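Local atomic coordinates of phosphoglycerol transferase (PDB entry 5U9Z), a protein that probably transfers glycerol phosphate onto the rhamnose polysaccharide of the streptococcal cell wall, with a manganese-binding site of the alkaline phosphatase superfamily. Residues L43-L48 against V202-N207. Numbering follows the deposited sequence.
Sequences LLSESL and VITMQN. With MN (manganese (II) ion), chain C.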
loop_
_atom_site.group_PDB
_atom_site.type_symbol
_atom_site.label_atom_id
_atom_site.label_comp_id
_atom_site.label_asym_id
_atom_site.label_seq_id
_atom_site.Cartn_x
_atom_site.Cartn_y
_atom_site.Cartn_z
ATOM N N LEU A 43 4.336 4.121 -1.412
ATOM C CA LEU A 43 3.781 5.404 -1.834
ATOM C C LEU A 43 2.264 5.272 -1.942
ATOM O O LEU A 43 1.744 4.741 -2.930
ATOM C CB LEU A 43 4.413 5.838 -3.155
ATOM C CG LEU A 43 4.169 7.250 -3.683
ATOM C CD1 LEU A 43 4.419 8.306 -2.626
ATOM C CD2 LEU A 43 5.080 7.484 -4.881
ATOM N N LEU A 44 1.561 5.752 -0.918
ATOM C CA LEU A 44 0.102 5.762 -0.895
ATOM C C LEU A 44 -0.371 7.036 -1.584
ATOM O O LEU A 44 -0.228 8.135 -1.037
ATOM C CB LEU A 44 -0.409 5.681 0.544
ATOM C CG LEU A 44 -1.902 5.431 0.782
ATOM C CD1 LEU A 44 -2.131 5.025 2.235
ATOM C CD2 LEU A 44 -2.750 6.648 0.450
ATOM N N SER A 45 -0.928 6.890 -2.786
ATOM C CA SER A 45 -1.441 8.026 -3.553
ATOM C C SER A 45 -2.911 8.210 -3.192
ATOM O O SER A 45 -3.781 7.484 -3.682
ATOM C CB SER A 45 -1.247 7.794 -5.047
ATOM O OG SER A 45 -1.595 8.947 -5.797
ATOM N N GLU A 46 -3.185 9.194 -2.339
ATOM C CA GLU A 46 -4.515 9.395 -1.774
ATOM C C GLU A 46 -5.577 9.485 -2.863
ATOM O O GLU A 46 -5.479 10.308 -3.779
ATOM C CB GLU A 46 -4.514 10.667 -0.917
ATOM C CG GLU A 46 -5.884 11.123 -0.425
ATOM C CD GLU A 46 -6.588 10.071 0.400
ATOM O OE1 GLU A 46 -7.679 9.621 -0.006
ATOM O OE2 GLU A 46 -6.039 9.686 1.451
ATOM N N SER A 47 -6.584 8.615 -2.763
ATOM C CA SER A 47 -7.794 8.657 -3.586
ATOM C C SER A 47 -7.524 8.461 -5.078
ATOM O O SER A 47 -8.355 8.845 -5.908
ATOM C CB SER A 47 -8.559 9.970 -3.371
ATOM O OG SER A 47 -9.025 10.085 -2.035
ATOM N N LEU A 48 -6.402 7.848 -5.456
ATOM C CA LEU A 48 -6.051 7.682 -6.864
ATOM C C LEU A 48 -6.701 6.418 -7.416
ATOM O O LEU A 48 -6.456 5.317 -6.910
ATOM C CB LEU A 48 -4.534 7.622 -7.052
ATOM C CG LEU A 48 -4.070 7.523 -8.511
ATOM C CD1 LEU A 48 -2.857 8.399 -8.768
ATOM C CD2 LEU A 48 -3.761 6.079 -8.889
ATOM N N VAL A 202 5.131 6.727 2.584
ATOM C CA VAL A 202 4.639 8.004 2.090
ATOM C C VAL A 202 3.120 7.952 1.999
ATOM O O VAL A 202 2.548 6.962 1.530
ATOM C CB VAL A 202 5.256 8.342 0.715
ATOM C CG1 VAL A 202 4.870 9.749 0.281
ATOM C CG2 VAL A 202 6.771 8.193 0.758
ATOM N N ILE A 203 2.472 9.026 2.448
ATOM C CA ILE A 203 1.025 9.192 2.351
ATOM C C ILE A 203 0.777 10.594 1.809
ATOM O O ILE A 203 0.965 11.582 2.528
ATOM C CB ILE A 203 0.319 8.997 3.701
ATOM C CG1 ILE A 203 0.731 7.671 4.340
ATOM C CG2 ILE A 203 -1.199 9.055 3.531
ATOM C CD1 ILE A 203 1.900 7.790 5.302
ATOM N N THR A 204 0.354 10.683 0.550
ATOM C CA THR A 204 0.142 11.968 -0.099
ATOM C C THR A 204 -1.132 12.631 0.426
ATOM O O THR A 204 -1.884 12.060 1.224
ATOM C CB THR A 204 0.068 11.793 -1.615
ATOM O OG1 THR A 204 -1.139 11.102 -1.959
ATOM C CG2 THR A 204 1.266 11.004 -2.131
HETATM N N MSE A 205 -1.377 13.859 -0.030
HETATM C CA MSE A 205 -2.555 14.623 0.385
HETATM C C MSE A 205 -3.205 15.436 -0.737
HETATM O O MSE A 205 -4.310 15.951 -0.564
HETATM C CB MSE A 205 -2.187 15.576 1.528
HETATM C CG MSE A 205 -2.312 14.966 2.909
HETATM SE SE MSE A 205 -4.164 14.575 3.418
HETATM C CE MSE A 205 -4.760 16.370 3.902
ATOM N N GLN A 206 -2.533 15.551 -1.885
ATOM C CA GLN A 206 -3.011 16.445 -2.938
ATOM C C GLN A 206 -4.460 16.152 -3.316
ATOM O O GLN A 206 -5.277 17.070 -3.450
ATOM C CB GLN A 206 -2.115 16.335 -4.172
ATOM C CG GLN A 206 -2.502 17.296 -5.296
ATOM C CD GLN A 206 -1.698 17.078 -6.559
ATOM O OE1 GLN A 206 -0.498 17.346 -6.600
ATOM N NE2 GLN A 206 -2.357 16.583 -7.597
ATOM N N ASN A 207 -4.794 14.876 -3.512
ATOM C CA ASN A 207 -6.091 14.491 -4.052
ATOM C C ASN A 207 -7.074 14.082 -2.967
ATOM O O ASN A 207 -8.025 13.344 -3.242
ATOM C CB ASN A 207 -5.915 13.365 -5.067
ATOM C CG ASN A 207 -4.989 13.752 -6.191
ATOM O OD1 ASN A 207 -4.934 14.917 -6.587
ATOM N ND2 ASN A 207 -4.239 12.784 -6.705
HETATM MN MN MN C . -7.485 8.168 1.753
HETATM O O HOH W 1 -3.380 10.860 -5.515
HETATM O O HOH W 2 -4.207 11.076 2.984
HETATM O O HOH W 3 -8.736 9.573 3.061
#
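Leu43 lays its CD1 methyl against Val202, 3.3 Å from CG1 and closer than methyl groups usually pack, the two side chains running side by side and pointing the same way. They belong to neighbouring parallel strands, 39-45 and 199-203, in the central sheet of the alkaline phosphatase-like fold, near whose strand ends most of the metal ligands lie. Branched aliphatic residues suit this buried place: Val184 and Ile188 of helix 181-191 pack on Val202, while Leu44 and Ile203 meet more loosely on the other face of the sheet.

The backbone ladder of the parallel pair is short: Leu44 N donates to Val202 O, and Leu44 O accepts from Thr204 N at 3.1 Å. Beyond these two backbone bonds, the Thr204 side chain takes over. With chi1 at 69°, Thr204 OG1 sits between its own N and carbonyl carbon and faces the other chain, where it receives Glu46 N at 2.8 Å; CG2 lies against Leu44 O, with Leu43 CD1 farther off.

This grip holds the backbone of Glu46 at the second position of a type II beta turn, Ser45 to Leu48, that carries the metal ligand. The glutamate chain bends at chi2 (58°), and its carboxylate chelates manganese through both oxygens, OE2 at 2.1 Å; Thr88, Asp269 and His270 complete the protein ligands. A water bridges OE2 to Thr204 O, tying the ligand to the second segment again. Asn207, whose ND2 also bonds to Thr244, packs its CB 3.3 Å from Glu46 O, and a second water joins that carbonyl to Ser45 OG; its link to Asn207 ND2 is doubtfully short. Within the turn, Ser47 OG donates to Glu46 OE1 at 2.5 Å, unusually short, so the exact length carries little weight.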